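Local structure of alcohol dehydrogenase (Escherichia coli, 5VM2) at residues G12-I17 and H44-G49; Q253-V258 and S274-L279. The protein is a zinc-containing alcohol dehydrogenase family member of unknown substrate specificity that probably oxidises CH-OH groups with NAD or NADP. All coordinates share one frame; numbering follows the deposited sequence.

Contact 1 (G12-I17 and H44-G49); sequences GTMKII and HGFESG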
ATOM      1  N   GLY A  12      20.657   3.193  -5.052  1.00 59.81           N
ATOM      2  CA  GLY A  12      21.305   3.240  -3.763  1.00 60.07           C
ATOM      3  C   GLY A  12      21.711   4.620  -3.288  1.00 60.78           C
ATOM      4  O   GLY A  12      22.194   4.744  -2.157  1.00 62.18           O
ATOM      5  N   THR A  13      21.518   5.660  -4.099  1.00 60.28           N
ATOM      6  CA  THR A  13      22.003   7.001  -3.784  1.00 61.01           C
ATOM      7  C   THR A  13      20.922   8.035  -4.079  1.00 61.37           C
ATOM      8  O   THR A  13      20.610   8.298  -5.245  1.00 64.30           O
ATOM      9  CB  THR A  13      23.273   7.312  -4.573  1.00 63.82           C
ATOM     10  OG1 THR A  13      24.253   6.300  -4.310  1.00 64.61           O
ATOM     11  CG2 THR A  13      23.830   8.673  -4.179  1.00 65.36           C
ATOM     12  N   MET A  14      20.369   8.624  -3.023  1.00 58.98           N
ATOM     13  CA  MET A  14      19.433   9.736  -3.096  1.00 57.19           C
ATOM     14  C   MET A  14      20.159  11.048  -2.831  1.00 60.81           C
ATOM     15  O   MET A  14      21.111  11.099  -2.045  1.00 62.75           O
ATOM     16  CB  MET A  14      18.319   9.581  -2.058  1.00 53.57           C
ATOM     17  CG  MET A  14      17.623   8.235  -2.063  1.00 51.70           C
ATOM     18  SD  MET A  14      16.576   8.041  -3.513  1.00 49.99           S
ATOM     19  CE  MET A  14      15.386   9.351  -3.244  1.00 47.84           C
ATOM     20  N   LYS A  15      19.704  12.113  -3.495  1.00 60.33           N
ATOM     21  CA  LYS A  15      19.953  13.460  -2.991  1.00 60.67           C
ATOM     22  C   LYS A  15      18.791  14.368  -3.360  1.00 57.22           C
ATOM     23  O   LYS A  15      17.939  14.032  -4.186  1.00 55.10           O
ATOM     24  CB  LYS A  15      21.269  14.073  -3.496  1.00 64.14           C
ATOM     25  CG  LYS A  15      22.395  13.086  -3.649  1.00 65.16           C
ATOM     26  CD  LYS A  15      23.688  13.659  -3.135  1.00 66.56           C
ATOM     27  CE  LYS A  15      24.864  12.787  -3.529  1.00 69.16           C
ATOM     28  NZ  LYS A  15      25.297  13.107  -4.911  1.00 71.01           N
ATOM     29  N   ILE A  16      18.806  15.546  -2.746  1.00 56.88           N
ATOM     30  CA  ILE A  16      17.755  16.545  -2.879  1.00 55.19           C
ATOM     31  C   ILE A  16      18.291  17.663  -3.763  1.00 57.52           C
ATOM     32  O   ILE A  16      19.292  18.308  -3.425  1.00 59.10           O
ATOM     33  CB  ILE A  16      17.315  17.079  -1.506  1.00 55.52           C
ATOM     34  CG1 ILE A  16      16.815  15.927  -0.627  1.00 52.88           C
ATOM     35  CG2 ILE A  16      16.259  18.167  -1.657  1.00 55.49           C
ATOM     36  CD1 ILE A  16      16.550  16.325   0.804  1.00 52.82           C
ATOM     37  N   ILE A  17      17.633  17.888  -4.898  1.00 57.51           N
ATOM     38  CA  ILE A  17      18.035  18.931  -5.828  1.00 61.13           C
ATOM     39  C   ILE A  17      16.921  19.963  -5.912  1.00 61.61           C
ATOM     40  O   ILE A  17      15.778  19.718  -5.519  1.00 54.01           O
ATOM     41  CB  ILE A  17      18.366  18.371  -7.224  1.00 61.23           C
ATOM     42  CG1 ILE A  17      17.159  17.620  -7.798  1.00 57.53           C
ATOM     43  CG2 ILE A  17      19.586  17.465  -7.158  1.00 62.06           C
ATOM     44  CD1 ILE A  17      17.436  16.948  -9.128  1.00 56.27           C
ATOM     45  N   HIS A  44      12.376  -0.877  -3.256  1.00 65.08           N
ATOM     46  CA  HIS A  44      12.874  -1.576  -4.433  1.00 70.05           C
ATOM     47  C   HIS A  44      13.321  -0.592  -5.506  1.00 67.38           C
ATOM     48  O   HIS A  44      14.318  -0.829  -6.198  1.00 72.51           O
ATOM     49  CB  HIS A  44      11.802  -2.517  -4.979  1.00 77.87           C
ATOM     50  CG  HIS A  44      12.178  -3.171  -6.269  1.00 86.91           C
ATOM     51  ND1 HIS A  44      13.224  -4.063  -6.375  1.00 90.99           N
ATOM     52  CD2 HIS A  44      11.653  -3.059  -7.512  1.00 89.45           C
ATOM     53  CE1 HIS A  44      13.324  -4.475  -7.627  1.00 93.58           C
ATOM     54  NE2 HIS A  44      12.382  -3.879  -8.336  1.00 92.53           N
ATOM     55  N   GLY A  45      12.596   0.517  -5.661  1.00 61.48           N
ATOM     56  CA  GLY A  45      13.046   1.555  -6.574  1.00 58.47           C
ATOM     57  C   GLY A  45      14.383   2.140  -6.163  1.00 56.13           C
ATOM     58  O   GLY A  45      15.254   2.376  -7.003  1.00 58.27           O
ATOM     59  N   PHE A  46      14.565   2.372  -4.861  1.00 52.23           N
ATOM     60  CA  PHE A  46      15.835   2.887  -4.360  1.00 51.54           C
ATOM     61  C   PHE A  46      16.970   1.900  -4.610  1.00 54.88           C
ATOM     62  O   PHE A  46      18.095   2.305  -4.927  1.00 57.24           O
ATOM     63  CB  PHE A  46      15.695   3.204  -2.869  1.00 49.85           C
ATOM     64  CG  PHE A  46      17.001   3.360  -2.140  1.00 51.29           C
ATOM     65  CD1 PHE A  46      17.702   4.554  -2.193  1.00 52.01           C
ATOM     66  CD2 PHE A  46      17.507   2.324  -1.368  1.00 52.97           C
ATOM     67  CE1 PHE A  46      18.897   4.704  -1.507  1.00 53.26           C
ATOM     68  CE2 PHE A  46      18.700   2.466  -0.681  1.00 54.17           C
ATOM     69  CZ  PHE A  46      19.397   3.659  -0.752  1.00 54.68           C
ATOM     70  N   GLU A  47      16.690   0.601  -4.491  1.00 54.64           N
ATOM     71  CA  GLU A  47      17.733  -0.409  -4.635  1.00 57.30           C
ATOM     72  C   GLU A  47      18.068  -0.706  -6.090  1.00 58.90           C
ATOM     73  O   GLU A  47      19.230  -0.986  -6.406  1.00 60.21           O
ATOM     74  CB  GLU A  47      17.311  -1.707  -3.943  1.00 58.78           C
ATOM     75  CG  GLU A  47      17.247  -1.635  -2.430  1.00 58.50           C
ATOM     76  CD  GLU A  47      17.130  -3.006  -1.796  1.00 62.05           C
ATOM     77  OE1 GLU A  47      18.176  -3.584  -1.425  1.00 63.93           O
ATOM     78  OE2 GLU A  47      15.992  -3.510  -1.678  1.00 62.05           O
ATOM     79  N   SER A  48      17.080  -0.662  -6.984  1.00 59.24           N
ATOM     80  CA  SER A  48      17.258  -1.146  -8.345  1.00 63.25           C
ATOM     81  C   SER A  48      16.972  -0.114  -9.425  1.00 64.15           C
ATOM     82  O   SER A  48      17.301  -0.364 -10.590  1.00 66.34           O
ATOM     83  CB  SER A  48      16.359  -2.368  -8.595  1.00 63.73           C
ATOM     84  OG  SER A  48      16.585  -3.380  -7.633  1.00 64.22           O
ATOM     85  N   GLY A  49      16.370   1.021  -9.089  1.00 64.55           N
ATOM     86  CA  GLY A  49      15.808   1.890 -10.093  1.00 69.07           C
ATOM     87  C   GLY A  49      14.534   1.284 -10.643  1.00 73.74           C
ATOM     88  O   GLY A  49      14.238   0.106 -10.416  1.00 74.00           O
TER
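G12 and F46 form the tight part of this contact. The N-H of G12 gives a hydrogen bond to the carbonyl oxygen of F46, with G12 N and F46 O 2.7 Å apart. The bond is short but bent at the hydrogen, with an N-H...O angle of 140°. The same glycine lies over one face of the F46 ring. G12 CA sits 3.9 Å from the ring centroid, a CH-pi contact displaced toward the rim. The G12 carbonyl also presses on this ring: G12 C is 3.3 Å from F46 CE1. One phenylalanine thus holds the turn residue twice, by its backbone oxygen and by its ring.

M14 comes to the ring at its edge. Its CG lies 3.7 Å from F46 CD1. Its sulfur makes a Met-aromatic contact, with M14 SD 5.2 Å from the F46 ring centroid and in the ring plane. M14 bends at chi2 (-72°), which puts SD beside this edge. F46 CG is anti to the backbone N, chi1 163°, and the ring is carried out from the helix toward the turn.

The other side is loose. T13 turns its side chain away, and E47 stays on the exposed side of the helix. Beyond M14 the strand diverges from the helix.

Strands 3-10 and 13-19 form a beta hairpin, and the contact docks its turn, with the start of strand 13-19, onto the C-terminal end of helix 41-48. Helix 324-333 completes the packing: F328 meets the F46 ring and touches M14, while Q325 hydrogen-bonds to M14 N and G12 O. M14 also packs on A6 and L8 of the antiparallel partner strand 3-10.

Contact 2 (Q253-V258 and S274-L279); sequences QAPYLV and SAINFL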
ATOM      1  N   GLN A 253       2.712 -22.114  -0.229  1.00 46.07           N
ATOM      2  CA  GLN A 253       2.030 -22.663   0.939  1.00 45.12           C
ATOM      3  C   GLN A 253       0.516 -22.563   0.823  1.00 40.63           C
ATOM      4  O   GLN A 253      -0.196 -23.460   1.292  1.00 39.82           O
ATOM      5  CB  GLN A 253       2.476 -21.930   2.207  1.00 48.80           C
ATOM      6  CG  GLN A 253       3.635 -22.562   2.961  1.00 56.37           C
ATOM      7  CD  GLN A 253       3.982 -21.787   4.224  1.00 60.02           C
ATOM      8  OE1 GLN A 253       3.408 -20.731   4.495  1.00 59.00           O
ATOM      9  NE2 GLN A 253       4.931 -22.303   4.996  1.00 65.30           N
ATOM     10  N   ALA A 254       0.014 -21.486   0.215  1.00 37.54           N
ATOM     11  CA  ALA A 254      -1.421 -21.215   0.238  1.00 34.68           C
ATOM     12  C   ALA A 254      -2.289 -22.358  -0.281  1.00 34.59           C
ATOM     13  O   ALA A 254      -3.376 -22.565   0.287  1.00 34.21           O
ATOM     14  CB  ALA A 254      -1.714 -19.926  -0.539  1.00 32.10           C
ATOM     15  N   PRO A 255      -1.906 -23.113  -1.324  1.00 33.64           N
ATOM     16  CA  PRO A 255      -2.740 -24.261  -1.723  1.00 33.51           C
ATOM     17  C   PRO A 255      -3.056 -25.218  -0.586  1.00 35.22           C
ATOM     18  O   PRO A 255      -4.154 -25.782  -0.541  1.00 34.05           O
ATOM     19  CB  PRO A 255      -1.890 -24.943  -2.805  1.00 36.48           C
ATOM     20  CG  PRO A 255      -1.094 -23.853  -3.389  1.00 37.38           C
ATOM     21  CD  PRO A 255      -0.803 -22.890  -2.282  1.00 36.66           C
ATOM     22  N   TYR A 256      -2.115 -25.421   0.334  1.00 36.56           N
ATOM     23  CA  TYR A 256      -2.306 -26.350   1.438  1.00 36.70           C
ATOM     24  C   TYR A 256      -3.147 -25.774   2.571  1.00 35.61           C
ATOM     25  O   TYR A 256      -3.461 -26.504   3.519  1.00 37.55           O
ATOM     26  CB  TYR A 256      -0.936 -26.787   1.961  1.00 37.05           C
ATOM     27  CG  TYR A 256      -0.105 -27.461   0.887  1.00 43.23           C
ATOM     28  CD1 TYR A 256       0.782 -26.733   0.106  1.00 40.35           C
ATOM     29  CD2 TYR A 256      -0.232 -28.820   0.641  1.00 46.83           C
ATOM     30  CE1 TYR A 256       1.531 -27.347  -0.885  1.00 43.83           C
ATOM     31  CE2 TYR A 256       0.515 -29.445  -0.346  1.00 49.96           C
ATOM     32  CZ  TYR A 256       1.392 -28.703  -1.105  1.00 50.37           C
ATOM     33  OH  TYR A 256       2.133 -29.322  -2.084  1.00 56.03           O
ATOM     34  N   LEU A 257      -3.532 -24.499   2.490  1.00 32.96           N
ATOM     35  CA  LEU A 257      -4.201 -23.813   3.588  1.00 32.89           C
ATOM     36  C   LEU A 257      -5.653 -23.455   3.309  1.00 32.50           C
ATOM     37  O   LEU A 257      -6.377 -23.117   4.256  1.00 34.33           O
ATOM     38  CB  LEU A 257      -3.443 -22.523   3.943  1.00 30.82           C
ATOM     39  CG  LEU A 257      -1.966 -22.682   4.311  1.00 33.01           C
ATOM     40  CD1 LEU A 257      -1.348 -21.326   4.594  1.00 34.71           C
ATOM     41  CD2 LEU A 257      -1.816 -23.595   5.510  1.00 35.38           C
ATOM     42  N   VAL A 258      -6.091 -23.516   2.053  1.00 28.08           N
ATOM     43  CA  VAL A 258      -7.409 -23.042   1.638  1.00 26.81           C
ATOM     44  C   VAL A 258      -8.365 -24.225   1.564  1.00 29.64           C
ATOM     45  O   VAL A 258      -7.972 -25.359   1.253  1.00 31.40           O
ATOM     46  CB  VAL A 258      -7.319 -22.305   0.279  1.00 26.44           C
ATOM     47  CG1 VAL A 258      -6.899 -23.262  -0.820  1.00 28.16           C
ATOM     48  CG2 VAL A 258      -8.640 -21.618  -0.082  1.00 25.92           C
ATOM     49  N   SER A 274       6.414 -19.346  -9.108  1.00 70.94           N
ATOM     50  CA  SER A 274       6.122 -20.192  -7.958  1.00 67.21           C
ATOM     51  C   SER A 274       5.379 -21.433  -8.423  1.00 65.64           C
ATOM     52  O   SER A 274       4.380 -21.326  -9.139  1.00 63.87           O
ATOM     53  CB  SER A 274       5.294 -19.437  -6.910  1.00 62.69           C
ATOM     54  OG  SER A 274       4.046 -19.034  -7.446  1.00 60.07           O
ATOM     55  N   ALA A 275       5.864 -22.603  -8.013  1.00 46.70           N
ATOM     56  CA  ALA A 275       5.254 -23.872  -8.398  1.00 47.58           C
ATOM     57  C   ALA A 275       3.989 -24.108  -7.578  1.00 47.59           C
ATOM     58  O   ALA A 275       4.048 -24.213  -6.348  1.00 49.69           O
ATOM     59  CB  ALA A 275       6.246 -25.018  -8.206  1.00 50.90           C
ATOM     60  N   ILE A 276       2.847 -24.194  -8.258  1.00 45.53           N
ATOM     61  CA  ILE A 276       1.550 -24.353  -7.609  1.00 42.47           C
ATOM     62  C   ILE A 276       1.104 -25.803  -7.743  1.00 43.98           C
ATOM     63  O   ILE A 276       1.162 -26.384  -8.835  1.00 44.76           O
ATOM     64  CB  ILE A 276       0.503 -23.402  -8.214  1.00 40.52           C
ATOM     65  CG1 ILE A 276       0.905 -21.942  -7.990  1.00 41.27           C
ATOM     66  CG2 ILE A 276      -0.879 -23.680  -7.622  1.00 40.25           C
ATOM     67  CD1 ILE A 276       1.402 -21.644  -6.589  1.00 43.36           C
ATOM     68  N   ASN A 277       0.658 -26.389  -6.634  1.00 44.88           N
ATOM     69  CA  ASN A 277       0.124 -27.750  -6.630  1.00 44.92           C
ATOM     70  C   ASN A 277      -1.384 -27.654  -6.835  1.00 42.48           C
ATOM     71  O   ASN A 277      -2.160 -27.560  -5.881  1.00 39.57           O
ATOM     72  CB  ASN A 277       0.485 -28.465  -5.333  1.00 47.60           C
ATOM     73  CG  ASN A 277       0.076 -29.931  -5.333  1.00 49.17           C
ATOM     74  OD1 ASN A 277      -0.779 -30.356  -6.109  1.00 48.33           O
ATOM     75  ND2 ASN A 277       0.691 -30.711  -4.453  1.00 50.83           N
ATOM     76  N   PHE A 278      -1.806 -27.695  -8.104  1.00 41.69           N
ATOM     77  CA  PHE A 278      -3.227 -27.553  -8.412  1.00 41.91           C
ATOM     78  C   PHE A 278      -4.038 -28.763  -7.969  1.00 44.42           C
ATOM     79  O   PHE A 278      -5.249 -28.641  -7.744  1.00 43.07           O
ATOM     80  CB  PHE A 278      -3.419 -27.294  -9.905  1.00 41.80           C
ATOM     81  CG  PHE A 278      -3.182 -25.865 -10.287  1.00 41.81           C
ATOM     82  CD1 PHE A 278      -4.029 -24.870  -9.828  1.00 41.02           C
ATOM     83  CD2 PHE A 278      -2.101 -25.511 -11.076  1.00 43.18           C
ATOM     84  CE1 PHE A 278      -3.809 -23.539 -10.155  1.00 41.11           C
ATOM     85  CE2 PHE A 278      -1.875 -24.185 -11.415  1.00 42.81           C
ATOM     86  CZ  PHE A 278      -2.731 -23.197 -10.955  1.00 42.11           C
ATOM     87  N   LEU A 279      -3.401 -29.930  -7.839  1.00 45.96           N
ATOM     88  CA  LEU A 279      -4.106 -31.099  -7.327  1.00 48.87           C
ATOM     89  C   LEU A 279      -4.699 -30.820  -5.950  1.00 48.26           C
ATOM     90  O   LEU A 279      -5.828 -31.227  -5.658  1.00 50.37           O
ATOM     91  CB  LEU A 279      -3.161 -32.302  -7.279  1.00 52.61           C
ATOM     92  CG  LEU A 279      -3.746 -33.630  -6.791  1.00 54.98           C
ATOM     93  CD1 LEU A 279      -5.052 -33.947  -7.504  1.00 55.02           C
ATOM     94  CD2 LEU A 279      -2.744 -34.760  -6.977  1.00 57.16           C
TER
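The hydroxyl oxygen of Y256 accepts a hydrogen bond from the side-chain amide of N277. N277 ND2 and Y256 OH are 3.1 Å apart, and the N-H...O angle is 157°. This is the hydrogen bond that spans the two segments. The Y256 oxygen lies slightly out of the N277 amide plane, tilted by 16°. The ring and the amide are turned nearly perpendicular, and the two side chains cross at about a right angle. The CB of N277 also comes near, 3.7 Å from Y256 OH. N277 CG is anti to the backbone N, chi1 -174°, which extends the amide toward the tyrosine.

Beside the polar pair the packing is modest. P255 points its CB toward the other segment. P255 CG meets I276 CG2 at 4.2 Å, the apolar pair of the contact. Separately, P255 CB makes a van der Waals approach to the backbone oxygen of N277, with P255 CB and N277 O 4.0 Å apart. The branch methyl of I276 works in two directions. Besides meeting the proline, I276 CG2 lies over the centre of the F278 ring within its own segment.

The contact connects two loops of the Rossmann-type domain: one between helix 248-253 and strand 258-259, the other between strands 262-267 and 286-290. Y256 also touches I226 of helix 225-232, and P255 packs on I281. A single neutral hydrogen bond beside a small apolar patch implies a join made without charge pairing, at the edge of the domain.

From the N terminus, contact 1 comes first. It closes a loop from the turn before strand 13-19, through strand 28-37, to helix 41-48. This ties together elements near the start of the chain, in the part related to GroES-like domains. Contact 2 opens only some 200 residues later. It closes a shorter loop that includes strands 258-259 and 262-267, and it joins two loops of the nucleotide-binding type domain, whose parallel sheet includes strands 262-267 and 286-290. The two contacts follow in series and neither nests nor crosses. Their centres are 36 Å apart and their nearest atoms about 16 Å apart, so each acts locally.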